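PDB 6AR7: uncharacterized protein from Burkholderia thailandensis, which is of unknown function but belongs to the LprI family, whose name suggests a possible role in lysozyme inhibition. Local coordinates for residues S40-Q45 / Y109-A114; R98-T103 / A173-D178. All coordinates share one frame; numbering follows the deposited sequence. Where two conformers were deposited one is given.

Contact 1 (S40-Q45 / Y109-A114); sequences SSTAGQ and YAMASA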
loop_
_atom_site.group_PDB
_atom_site.type_symbol
_atom_site.label_atom_id
_atom_site.label_comp_id
_atom_site.label_asym_id
_atom_site.label_seq_id
_atom_site.Cartn_x
_atom_site.Cartn_y
_atom_site.Cartn_z
ATOM N N SER A 40 -17.772 -6.977 19.637
ATOM C CA SER A 40 -18.832 -6.233 18.964
ATOM C C SER A 40 -18.659 -4.724 19.083
ATOM O O SER A 40 -19.128 -3.980 18.211
ATOM C CB SER A 40 -20.186 -6.662 19.513
ATOM O OG SER A 40 -20.247 -6.400 20.898
ATOM N N SER A 41 -17.980 -4.250 20.126
ATOM C CA SER A 41 -17.756 -2.817 20.282
ATOM C C SER A 41 -16.857 -2.299 19.162
ATOM O O SER A 41 -16.161 -3.065 18.488
ATOM C CB SER A 41 -17.109 -2.511 21.640
ATOM O OG SER A 41 -15.702 -2.799 21.611
ATOM N N THR A 42 -16.864 -0.970 18.980
ATOM C CA THR A 42 -15.995 -0.353 17.980
ATOM C C THR A 42 -14.529 -0.653 18.259
ATOM O O THR A 42 -13.756 -0.917 17.329
ATOM C CB THR A 42 -16.211 1.158 17.940
ATOM O OG1 THR A 42 -17.532 1.428 17.467
ATOM C CG2 THR A 42 -15.183 1.819 17.000
ATOM N N ALA A 43 -14.122 -0.586 19.528
ATOM C CA ALA A 43 -12.753 -0.951 19.875
ATOM C C ALA A 43 -12.468 -2.402 19.503
ATOM O O ALA A 43 -11.370 -2.723 19.034
ATOM C CB ALA A 43 -12.503 -0.712 21.364
ATOM N N GLY A 44 -13.452 -3.284 19.695
ATOM C CA GLY A 44 -13.271 -4.688 19.351
ATOM C C GLY A 44 -13.168 -4.916 17.849
ATOM O O GLY A 44 -12.378 -5.746 17.395
ATOM N N GLN A 45 -13.974 -4.197 17.058
ATOM C CA GLN A 45 -13.866 -4.333 15.608
ATOM C C GLN A 45 -12.484 -3.896 15.144
ATOM O O GLN A 45 -11.837 -4.577 14.337
ATOM C CB GLN A 45 -14.961 -3.509 14.918
ATOM C CG GLN A 45 -16.392 -3.930 15.269
ATOM C CD GLN A 45 -16.845 -5.179 14.548
ATOM O OE1 GLN A 45 -17.141 -5.150 13.345
ATOM N NE2 GLN A 45 -16.889 -6.305 15.281
ATOM N N TYR A 109 -15.047 7.440 11.170
ATOM C CA TYR A 109 -13.687 7.788 10.783
ATOM C C TYR A 109 -12.659 6.896 11.474
ATOM O O TYR A 109 -11.629 6.571 10.879
ATOM C CB TYR A 109 -13.422 9.264 11.078
ATOM C CG TYR A 109 -14.136 10.201 10.144
ATOM C CD1 TYR A 109 -13.906 10.153 8.780
ATOM C CD2 TYR A 109 -15.020 11.155 10.623
ATOM C CE1 TYR A 109 -14.556 11.026 7.912
ATOM C CE2 TYR A 109 -15.675 12.039 9.759
ATOM C CZ TYR A 109 -15.442 11.965 8.403
ATOM O OH TYR A 109 -16.080 12.834 7.530
ATOM N N ALA A 110 -12.897 6.501 12.732
ATOM C CA ALA A 110 -11.943 5.594 13.366
ATOM C C ALA A 110 -11.845 4.274 12.608
ATOM O O ALA A 110 -10.763 3.675 12.533
ATOM C CB ALA A 110 -12.322 5.341 14.832
HETATM N N MSE A 111 -12.948 3.817 12.026
HETATM C CA MSE A 111 -12.967 2.547 11.306
HETATM C C MSE A 111 -12.254 2.715 9.967
HETATM O O MSE A 111 -11.486 1.844 9.558
HETATM C CB MSE A 111 -14.401 2.043 11.084
HETATM C CG MSE A 111 -15.200 1.758 12.366
HETATM SE SE MSE A 111 -15.698 -0.118 12.643
HETATM C CE MSE A 111 -17.097 0.072 13.977
ATOM N N ALA A 112 -12.523 3.841 9.292
ATOM C CA ALA A 112 -11.862 4.106 8.022
ATOM C C ALA A 112 -10.358 4.172 8.223
ATOM O O ALA A 112 -9.591 3.660 7.411
ATOM C CB ALA A 112 -12.393 5.409 7.405
ATOM N N SER A 113 -9.925 4.814 9.310
ATOM C CA SER A 113 -8.507 4.928 9.595
ATOM C C SER A 113 -7.883 3.549 9.809
ATOM O O SER A 113 -6.785 3.270 9.313
ATOM C CB SER A 113 -8.320 5.811 10.828
ATOM O OG SER A 113 -6.965 5.940 11.182
ATOM N N ALA A 114 -8.568 2.682 10.564
ATOM C CA ALA A 114 -8.061 1.331 10.785
ATOM C C ALA A 114 -7.946 0.561 9.471
ATOM O O ALA A 114 -6.938 -0.103 9.220
ATOM C CB ALA A 114 -8.957 0.592 11.779
#
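Met111, a selenomethionine on helix 107-136, reaches across to Thr42 and Gln45 in the first turn of helix 42-70, a helix-helix contact in this all-helical LprI-family protein. Between the two helices the contact is van der Waals packing alone. The end methyl of Met111 does most of it: CE lies 3.8 Å from Thr42 OG1 and 4.0 Å from Thr42 CG2, so it meets both branches of the threonine. Further back along the chain, Met111 SE rests against Gln45 CB at 4.1 Å. These distances hold for one of two modelled conformers of Met111 and are less certain than the pairing of the helices. A long, flexible, unbranched side chain suits this place, because the nearest CA atoms, those of Thr42 and Met111, are 7.9 Å apart.

Polar bonds instead order the helix start. Gln45 is bent at chi2 (-77°), and its NE2 donates to the carbonyl of Arg39 in the preceding loop and to that of Leu34 at the end of helix 25-34; its aliphatic CB faces the selenium. Ser41 is the N-cap, where its short hydroxyl can reach a first-turn amide: Gly44 N donates to Ser41 OG, 3.0 Å long with an N-H...O angle of 153°.

Contact 2 (R98-T103 / A173-D178); sequences RAVYET and ARMPAD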
loop_
_atom_site.group_PDB
_atom_site.type_symbol
_atom_site.label_atom_id
_atom_site.label_comp_id
_atom_site.label_asym_id
_atom_site.label_seq_id
_atom_site.Cartn_x
_atom_site.Cartn_y
_atom_site.Cartn_z
ATOM N N ARG A 98 -2.239 10.077 10.453
ATOM C CA ARG A 98 -2.597 10.727 11.710
ATOM C C ARG A 98 -3.002 12.176 11.495
ATOM O O ARG A 98 -3.999 12.636 12.066
ATOM C CB ARG A 98 -1.449 10.655 12.709
ATOM C CG ARG A 98 -1.796 11.353 14.027
ATOM C CD ARG A 98 -0.656 11.318 15.016
ATOM N NE ARG A 98 0.629 11.569 14.374
ATOM C CZ ARG A 98 1.533 10.625 14.124
ATOM N NH1 ARG A 98 1.294 9.363 14.468
ATOM N NH2 ARG A 98 2.674 10.941 13.530
ATOM N N ALA A 99 -2.252 12.908 10.671
ATOM C CA ALA A 99 -2.586 14.306 10.435
ATOM C C ALA A 99 -3.977 14.452 9.835
ATOM O O ALA A 99 -4.704 15.388 10.171
ATOM C CB ALA A 99 -1.546 14.944 9.515
ATOM N N VAL A 100 -4.381 13.536 8.956
ATOM C CA VAL A 100 -5.715 13.641 8.375
ATOM C C VAL A 100 -6.782 13.302 9.412
ATOM O O VAL A 100 -7.745 14.050 9.603
ATOM C CB VAL A 100 -5.842 12.754 7.121
ATOM C CG1 VAL A 100 -7.314 12.586 6.738
ATOM C CG2 VAL A 100 -5.066 13.384 5.953
ATOM N N TYR A 101 -6.636 12.169 10.095
ATOM C CA TYR A 101 -7.732 11.703 10.931
ATOM C C TYR A 101 -7.794 12.355 12.304
ATOM O O TYR A 101 -8.835 12.258 12.963
ATOM C CB TYR A 101 -7.671 10.184 11.065
ATOM C CG TYR A 101 -8.184 9.497 9.826
ATOM C CD1 TYR A 101 -9.551 9.321 9.632
ATOM C CD2 TYR A 101 -7.314 9.031 8.852
ATOM C CE1 TYR A 101 -10.035 8.677 8.501
ATOM C CE2 TYR A 101 -7.788 8.383 7.714
ATOM C CZ TYR A 101 -9.143 8.209 7.551
ATOM O OH TYR A 101 -9.611 7.579 6.434
ATOM N N GLU A 102 -6.743 13.045 12.744
ATOM C CA GLU A 102 -6.875 13.788 13.990
ATOM C C GLU A 102 -7.745 15.029 13.831
ATOM O O GLU A 102 -8.094 15.655 14.833
ATOM C CB GLU A 102 -5.498 14.172 14.531
ATOM C CG GLU A 102 -4.788 15.263 13.729
ATOM C CD GLU A 102 -3.490 15.715 14.390
ATOM O OE1 GLU A 102 -3.188 15.220 15.503
ATOM O OE2 GLU A 102 -2.776 16.559 13.798
ATOM N N THR A 103 -8.115 15.400 12.609
ATOM C CA THR A 103 -9.052 16.500 12.412
ATOM C C THR A 103 -10.497 16.028 12.341
ATOM O O THR A 103 -11.381 16.850 12.068
ATOM C CB THR A 103 -8.714 17.290 11.134
ATOM O OG1 THR A 103 -9.125 16.545 9.979
ATOM C CG2 THR A 103 -7.221 17.558 11.037
ATOM N N ALA A 173 -4.600 21.351 -0.632
ATOM C CA ALA A 173 -5.281 22.618 -0.385
ATOM C C ALA A 173 -6.249 22.533 0.793
ATOM O O ALA A 173 -6.494 23.546 1.454
ATOM C CB ALA A 173 -6.014 23.084 -1.641
ATOM N N ARG A 174 -6.833 21.364 1.051
ATOM C CA ARG A 174 -7.818 21.242 2.123
ATOM C C ARG A 174 -7.197 20.954 3.483
ATOM O O ARG A 174 -7.909 20.986 4.493
ATOM C CB ARG A 174 -8.844 20.154 1.786
ATOM C CG ARG A 174 -9.918 20.612 0.811
ATOM C CD ARG A 174 -10.813 19.468 0.403
ATOM N NE ARG A 174 -11.744 19.850 -0.652
ATOM C CZ ARG A 174 -12.961 19.334 -0.794
ATOM N NH1 ARG A 174 -13.389 18.403 0.050
ATOM N NH2 ARG A 174 -13.746 19.741 -1.782
HETATM N N MSE A 175 -5.900 20.686 3.541
HETATM C CA MSE A 175 -5.252 20.376 4.804
HETATM C C MSE A 175 -4.813 21.599 5.584
HETATM O O MSE A 175 -4.511 22.633 4.990
HETATM C CB MSE A 175 -4.036 19.502 4.566
HETATM C CG MSE A 175 -4.384 18.130 4.143
HETATM SE SE MSE A 175 -2.732 17.202 3.983
HETATM C CE MSE A 175 -2.552 16.572 5.820
ATOM N N PRO A 176 -4.745 21.466 6.913
ATOM C CA PRO A 176 -4.124 22.519 7.726
ATOM C C PRO A 176 -2.666 22.718 7.334
ATOM O O PRO A 176 -1.939 21.757 7.046
ATOM C CB PRO A 176 -4.259 22.001 9.165
ATOM C CG PRO A 176 -5.279 20.915 9.114
ATOM C CD PRO A 176 -5.167 20.316 7.735
ATOM N N ALA A 177 -2.265 23.993 7.287
ATOM C CA ALA A 177 -0.932 24.386 6.845
ATOM C C ALA A 177 0.172 23.651 7.592
ATOM O O ALA A 177 1.249 23.418 7.032
ATOM C CB ALA A 177 -0.762 25.897 7.013
ATOM N N ASP A 178 -0.061 23.297 8.855
ATOM C CA ASP A 178 0.968 22.627 9.644
ATOM C C ASP A 178 1.348 21.267 9.060
ATOM O O ASP A 178 2.534 20.916 8.989
ATOM C CB ASP A 178 0.476 22.459 11.082
#
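Met175, a selenomethionine just past the end of helix 155-174, pushes its methyl against Ala99 and Val100 near the end of helix 73-101. Its CA-CB bond does not aim at that helix; the bend at chi3 (88°) helps bring Met175 CE within 4.1 Å of Val100 CG2 and 4.2 Å of Ala99 CB. The methionine and valine side chains meet at about a right angle, and the methyl end of Met175 meets the CG2 branch of Val100. In Val100, CG1 lies anti to the backbone N (chi1 165°), leaving CG2 to receive the methionine while CG1 rests 4.1 Å above one face of the Tyr101 ring, toward its rim. Alanine suits the neighbouring position, since its short CB faces the incoming methyl directly.

Three residues after Val100 and one after Met175, Thr103 and Pro176 make a looser apolar contact, Thr103 CG2 to Pro176 CG at 4.3 Å. The two branches of Thr103 divide the work: the methyl faces the proline, while Thr103 OG1 donates to Val100 O at 2.9 Å, tilted 16° from the carbonyl plane. This bond ties the loop residue back to Val100 near the end of helix 73-101. OG1 is also bonded to Asn225 N, joining the chain's C-terminal end to this corner. Pro176, which has no amide hydrogen to give, is well placed in the non-helical link after helix 155-174.

Around this buried joint between helix ends, Leu183 of helix 180-197 touches Met175, Thr182 of that helix touches Ala99, and Phe220 and Thr223 of helix 203-223 pack on Val100.

The centres of contacts 1 and 2 lie 20 Å apart, each also 20 Å from the centre of the chain. Their segments alternate in sequence: 40-45, 98-103, 109-114, then 173-178. Helices 42-70, 73-101 and 107-136 follow one another, and the short connection between the last two takes the chain from contact 2 back to contact 1. Tyr101 joins segment 98-103 to segment 109-114, its ring against Tyr109 and Ser113 and its hydroxyl oxygen against Ala112. Contact 1 stays within the first LprI-like part of the sequence, whereas contact 2 joins that part to the second. Together they link helices from both parts at one end of the helical assembly, combining a surface contact with a buried one.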